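PDB 4FQ5: maleate cis-trans isomerase from Pseudomonas putida, which probably catalyses the cis-trans isomerization of the C2-C3 double bond of maleate, turning it into fumarate. Local coordinates for residues R86-L91 with N124-N129; D181-E186 with A206-D211. The protein carries 1 engineered substitution. All coordinates share one frame; numbering follows the deposited sequence.

Interaction 1. Residues R86-L91 with N124-N129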
loop_
_atom_site.group_PDB
_atom_site.type_symbol
_atom_site.label_atom_id
_atom_site.label_comp_id
_atom_site.label_asym_id
_atom_site.label_seq_id
_atom_site.Cartn_x
_atom_site.Cartn_y
_atom_site.Cartn_z
ATOM N N ARG A 86 11.534 22.635 23.307
ATOM C CA ARG A 86 11.206 21.358 23.939
ATOM C C ARG A 86 10.874 20.298 22.880
ATOM O O ARG A 86 11.376 19.174 22.940
ATOM C CB ARG A 86 10.040 21.498 24.935
ATOM C CG ARG A 86 9.537 20.158 25.471
ATOM C CD ARG A 86 8.339 20.245 26.417
ATOM N NE ARG A 86 7.119 20.828 25.840
ATOM C CZ ARG A 86 6.260 20.211 25.022
ATOM N NH1 ARG A 86 5.183 20.867 24.591
ATOM N NH2 ARG A 86 6.459 18.957 24.612
ATOM N N CYS A 87 10.036 20.675 21.916
ATOM C CA CYS A 87 9.600 19.757 20.855
ATOM C C CYS A 87 10.763 19.284 19.980
ATOM O O CYS A 87 10.843 18.098 19.647
ATOM C CB CYS A 87 8.483 20.392 20.008
ATOM S SG CYS A 87 6.905 20.619 20.888
ATOM N N ALA A 88 11.660 20.204 19.614
ATOM C CA ALA A 88 12.856 19.853 18.839
ATOM C C ALA A 88 13.822 18.951 19.618
ATOM O O ALA A 88 14.448 18.065 19.032
ATOM C CB ALA A 88 13.570 21.101 18.337
ATOM N N LEU A 89 13.948 19.187 20.928
ATOM C CA LEU A 89 14.699 18.282 21.804
ATOM C C LEU A 89 14.059 16.897 21.817
ATOM O O LEU A 89 14.751 15.888 21.709
ATOM C CB LEU A 89 14.786 18.826 23.239
ATOM C CG LEU A 89 15.780 19.963 23.512
ATOM C CD1 LEU A 89 15.455 20.685 24.815
ATOM C CD2 LEU A 89 17.219 19.453 23.521
ATOM N N GLU A 90 12.735 16.857 21.944
ATOM C CA GLU A 90 11.999 15.595 21.958
ATOM C C GLU A 90 12.227 14.772 20.689
ATOM O O GLU A 90 12.480 13.566 20.758
ATOM C CB GLU A 90 10.499 15.830 22.216
ATOM C CG GLU A 90 10.199 16.182 23.669
ATOM C CD GLU A 90 8.753 16.575 23.938
ATOM O OE1 GLU A 90 7.908 16.507 23.020
ATOM O OE2 GLU A 90 8.460 16.957 25.092
ATOM N N LEU A 91 12.177 15.432 19.539
ATOM C CA LEU A 91 12.295 14.730 18.265
ATOM C C LEU A 91 13.737 14.401 17.894
ATOM O O LEU A 91 13.986 13.371 17.259
ATOM C CB LEU A 91 11.575 15.495 17.143
ATOM C CG LEU A 91 10.040 15.507 17.260
ATOM C CD1 LEU A 91 9.424 16.457 16.247
ATOM C CD2 LEU A 91 9.458 14.103 17.111
ATOM N N ASN A 124 19.916 24.699 15.899
ATOM C CA ASN A 124 20.885 24.818 16.996
ATOM C C ASN A 124 20.538 23.901 18.164
ATOM O O ASN A 124 21.408 23.217 18.700
ATOM C CB ASN A 124 20.979 26.264 17.499
ATOM C CG ASN A 124 21.699 27.185 16.533
ATOM O OD1 ASN A 124 22.465 26.741 15.673
ATOM N ND2 ASN A 124 21.470 28.487 16.686
ATOM N N VAL A 125 19.263 23.899 18.547
ATOM C CA VAL A 125 18.762 23.013 19.594
ATOM C C VAL A 125 19.084 21.545 19.271
ATOM O O VAL A 125 19.551 20.810 20.144
ATOM C CB VAL A 125 17.246 23.211 19.835
ATOM C CG1 VAL A 125 16.686 22.146 20.766
ATOM C CG2 VAL A 125 16.964 24.603 20.389
ATOM N N THR A 126 18.862 21.127 18.020
ATOM C CA THR A 126 19.125 19.731 17.637
ATOM C C THR A 126 20.620 19.437 17.612
ATOM O O THR A 126 21.052 18.354 18.024
ATOM C CB THR A 126 18.486 19.316 16.288
ATOM O OG1 THR A 126 19.087 20.036 15.199
ATOM C CG2 THR A 126 16.982 19.541 16.305
ATOM N N GLU A 127 21.392 20.406 17.123
ATOM C CA GLU A 127 22.843 20.285 17.057
ATOM C C GLU A 127 23.444 20.103 18.456
ATOM O O GLU A 127 24.301 19.236 18.656
ATOM C CB GLU A 127 23.448 21.495 16.349
ATOM C CG GLU A 127 24.957 21.435 16.186
ATOM C CD GLU A 127 25.519 22.625 15.426
ATOM O OE1 GLU A 127 24.741 23.524 15.029
ATOM O OE2 GLU A 127 26.753 22.659 15.223
ATOM N N ASN A 128 22.972 20.893 19.420
ATOM C CA ASN A 128 23.447 20.774 20.803
ATOM C C ASN A 128 22.890 19.556 21.534
ATOM O O ASN A 128 23.352 19.213 22.625
ATOM C CB ASN A 128 23.189 22.064 21.586
ATOM C CG ASN A 128 23.929 23.255 21.000
ATOM O OD1 ASN A 128 25.071 23.132 20.545
ATOM N ND2 ASN A 128 23.282 24.417 21.006
ATOM N N ASN A 129 21.895 18.908 20.925
ATOM C CA ASN A 129 21.388 17.621 21.398
ATOM C C ASN A 129 22.045 16.465 20.630
ATOM O O ASN A 129 21.570 15.323 20.655
ATOM C CB ASN A 129 19.855 17.577 21.299
ATOM C CG ASN A 129 19.246 16.383 22.023
ATOM O OD1 ASN A 129 18.203 15.867 21.615
ATOM N ND2 ASN A 129 19.886 15.941 23.097
#

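Interaction 2. Residues D181-E186 with A206-D211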
loop_
_atom_site.group_PDB
_atom_site.type_symbol
_atom_site.label_atom_id
_atom_site.label_comp_id
_atom_site.label_asym_id
_atom_site.label_seq_id
_atom_site.Cartn_x
_atom_site.Cartn_y
_atom_site.Cartn_z
ATOM N N ASP A 181 -6.581 38.021 -4.566
ATOM C CA ASP A 181 -7.714 37.594 -3.759
ATOM C C ASP A 181 -7.286 36.681 -2.619
ATOM O O ASP A 181 -6.407 35.835 -2.784
ATOM C CB ASP A 181 -8.738 36.861 -4.628
ATOM C CG ASP A 181 -9.778 37.791 -5.222
ATOM O OD1 ASP A 181 -10.978 37.463 -5.119
ATOM O OD2 ASP A 181 -9.402 38.845 -5.784
ATOM N N TYR A 182 -7.901 36.874 -1.459
ATOM C CA TYR A 182 -7.746 35.944 -0.358
ATOM C C TYR A 182 -9.053 35.817 0.399
ATOM O O TYR A 182 -9.869 36.743 0.394
ATOM C CB TYR A 182 -6.571 36.326 0.560
ATOM C CG TYR A 182 -6.648 37.687 1.226
ATOM C CD1 TYR A 182 -7.286 37.850 2.455
ATOM C CD2 TYR A 182 -6.040 38.800 0.646
ATOM C CE1 TYR A 182 -7.338 39.090 3.077
ATOM C CE2 TYR A 182 -6.088 40.047 1.257
ATOM C CZ TYR A 182 -6.735 40.183 2.471
ATOM O OH TYR A 182 -6.784 41.414 3.082
ATOM N N ARG A 183 -9.259 34.658 1.018
ATOM C CA ARG A 183 -10.455 34.398 1.821
ATOM C C ARG A 183 -10.069 33.853 3.181
ATOM O O ARG A 183 -9.124 33.078 3.298
ATOM C CB ARG A 183 -11.386 33.389 1.132
ATOM C CG ARG A 183 -12.012 33.854 -0.172
ATOM C CD ARG A 183 -13.236 34.741 0.026
ATOM N NE ARG A 183 -13.794 35.162 -1.263
ATOM C CZ ARG A 183 -13.368 36.209 -1.972
ATOM N NH1 ARG A 183 -12.369 36.968 -1.529
ATOM N NH2 ARG A 183 -13.941 36.496 -3.133
ATOM N N ALA A 184 -10.822 34.252 4.200
ATOM C CA ALA A 184 -10.616 33.793 5.561
ATOM C C ALA A 184 -11.918 33.200 6.075
ATOM O O ALA A 184 -12.943 33.883 6.096
ATOM C CB ALA A 184 -10.175 34.950 6.443
ATOM N N LEU A 185 -11.884 31.936 6.490
ATOM C CA LEU A 185 -13.098 31.255 6.950
ATOM C C LEU A 185 -13.517 31.652 8.363
ATOM O O LEU A 185 -14.639 31.372 8.777
ATOM C CB LEU A 185 -12.951 29.734 6.847
ATOM C CG LEU A 185 -12.627 29.153 5.468
ATOM C CD1 LEU A 185 -12.538 27.638 5.570
ATOM C CD2 LEU A 185 -13.644 29.567 4.412
ATOM N N GLU A 186 -12.607 32.299 9.093
ATOM C CA GLU A 186 -12.864 32.796 10.449
ATOM C C GLU A 186 -13.353 31.717 11.401
ATOM O O GLU A 186 -14.385 31.874 12.050
ATOM C CB GLU A 186 -13.840 33.978 10.434
ATOM C CG GLU A 186 -13.373 35.155 9.597
ATOM C CD GLU A 186 -14.175 36.423 9.855
ATOM O OE1 GLU A 186 -14.994 36.449 10.803
ATOM O OE2 GLU A 186 -13.978 37.398 9.105
ATOM N N ALA A 206 -13.595 29.041 -6.723
ATOM C CA ALA A 206 -14.360 29.478 -7.897
ATOM C C ALA A 206 -14.916 30.899 -7.736
ATOM O O ALA A 206 -15.020 31.639 -8.711
ATOM C CB ALA A 206 -15.491 28.501 -8.187
ATOM N N SER A 207 -15.270 31.268 -6.506
ATOM C CA SER A 207 -15.803 32.600 -6.221
ATOM C C SER A 207 -14.709 33.607 -5.839
ATOM O O SER A 207 -14.986 34.646 -5.238
ATOM C CB SER A 207 -16.889 32.520 -5.147
ATOM O OG SER A 207 -16.382 31.955 -3.953
ATOM N N MET A 208 -13.468 33.281 -6.190
ATOM C CA MET A 208 -12.337 34.191 -6.069
ATOM C C MET A 208 -11.792 34.443 -7.461
ATOM O O MET A 208 -11.938 33.605 -8.351
ATOM C CB MET A 208 -11.223 33.571 -5.221
ATOM C CG MET A 208 -11.559 33.356 -3.757
ATOM S SD MET A 208 -10.285 32.395 -2.907
ATOM C CE MET A 208 -8.860 33.468 -3.075
ATOM N N ARG A 209 -11.153 35.591 -7.655
ATOM C CA ARG A 209 -10.482 35.862 -8.917
ATOM C C ARG A 209 -9.157 35.106 -8.944
ATOM O O ARG A 209 -8.319 35.277 -8.053
ATOM C CB ARG A 209 -10.259 37.361 -9.094
ATOM C CG ARG A 209 -9.709 37.737 -10.456
ATOM C CD ARG A 209 -9.500 39.233 -10.555
ATOM N NE ARG A 209 -8.731 39.585 -11.744
ATOM C CZ ARG A 209 -8.346 40.821 -12.052
ATOM N NH1 ARG A 209 -8.658 41.837 -11.258
ATOM N NH2 ARG A 209 -7.647 41.039 -13.158
ATOM N N THR A 210 -8.975 34.255 -9.950
ATOM C CA THR A 210 -7.756 33.447 -10.055
ATOM C C THR A 210 -7.078 33.548 -11.424
ATOM O O THR A 210 -6.029 32.941 -11.645
ATOM C CB THR A 210 -8.006 31.960 -9.708
ATOM O OG1 THR A 210 -9.024 31.428 -10.562
ATOM C CG2 THR A 210 -8.433 31.796 -8.255
ATOM N N ASP A 211 -7.669 34.322 -12.331
ATOM C CA ASP A 211 -7.076 34.554 -13.648
ATOM C C ASP A 211 -5.794 35.390 -13.583
ATOM O O ASP A 211 -4.890 35.193 -14.389
ATOM C CB ASP A 211 -8.093 35.195 -14.603
ATOM C CG ASP A 211 -8.647 36.517 -14.081
ATOM O OD1 ASP A 211 -9.819 36.543 -13.648
ATOM O OD2 ASP A 211 -7.913 37.529 -14.099
HETATM O O HOH W 1 -6.644 37.405 -7.371
#

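Interaction 1. Residues R86-L91 with N124-N129
Leu89 and Val125 meet at about a right angle, with CG1 of Val125 lying 3.6 Å from CG of Leu89. Only one branch of the valine does this work: a chi1 of 171° sets CG1 anti to the backbone N, on the side facing helix 84-92, where it brushes the CB of Ala88 at 4.1 Å as well. From the leucine side, CD2 is the methyl that leans over; it touches Val125 CG1 and, at 3.9 Å, also the CB of Asn129. Leu89 packs on Arg68 of the second subunit too. Next to this apolar patch, the methyl CG2 of Thr126 sits 4.0 Å from the backbone O of Ala88. Its hydroxyl is used otherwise, with OG1 bonded to the carbonyl of Arg123 and to the backbone N of Thr133. The axes of the two helical segments pass 8.9 Å apart and cross at -41°, with Ala88 CB facing the other helix.

Away from the interface, helix 84-92 carries a salt bridge between residues one turn apart: Arg86 NH2 lies 2.9 Å from Glu90 OE2, which sits in the guanidinium plane and is met on its syn side, though well out of the carboxylate plane. Ser65 and the carbonyl of Arg66 hold the other ends of that pair. The two helices pack side by side against the N-terminal parallel sheet, where Ala88 and Thr126 both rest on Met99 of strand 98-101, while Cys87 and Leu91 reach strands 27-35 and 59-67.

Interaction 2. Residues D181-E186 with A206-D211
The side chains of Met208 and Arg183 run alongside each other, pointing opposite ways, and fasten a beta-alpha-beta crossover to the edge strand it started from. Strand 178-184 borders the C-terminal parallel sheet, and the 206-211 loop leads from helix 201-206 toward strand 215-217. The methionine SD lies 3.5 Å from Arg183 CG, while its CG lies over one face of the guanidinium, offset toward the rim. Bent at its third torsion, Met208 brings CE to 3.4 Å from the backbone O of Asp181; this buried side chain also packs on Ala155 and Val157 of the next strand.

Arg183 folds back at chi2 (-81°), which lets the guanidinium serve both sides: NH2 donates to Ser207 O at 3.0 Å in a bent bond (135°), tilted from the carbonyl plane, and NH1 reaches Tyr182 O, also in a bent bond, from above its carbonyl plane. Replacing this arginine with an alanine would probably leave the Ser207 carbonyl without this donor and strip the cover from one flank of Met208.

Asp181 supplies the third grip. Its OD1 accepts from Arg209 N at 3.2 Å in a nearly straight bond (170°), though the N-H comes down from above the carboxylate plane, and a long salt bridge from Arg183 NH2 reaches the same oxygen. Beside this bond, a water links the two backbones, accepting from Asp181 N at 2.9 Å and lying 2.8 Å from Arg209 O.

In the fold
Interactions 1 and 2 flank the middle of the chain from opposite ends, their centres 38 Å apart and their nearest atoms about 25 Å, and interaction 1 is complete in the sequence before interaction 2 begins. Each belongs to its own four-stranded parallel sheet: interaction 1 pairs two helices against the sheet of strands 59-67, 27-35, 98-101 and 135-137, whereas interaction 2 ties a loop to edge strand 178-184 of the other. Both sheets run in the order 2-1-3-4, so the chain builds two similar halves. Maleate is bound by residues from both, including Asn38 and Cys103 from the first and Tyr160, Asn190 and the engineered Ala221 from the second, with the two contacts toward the outer ends.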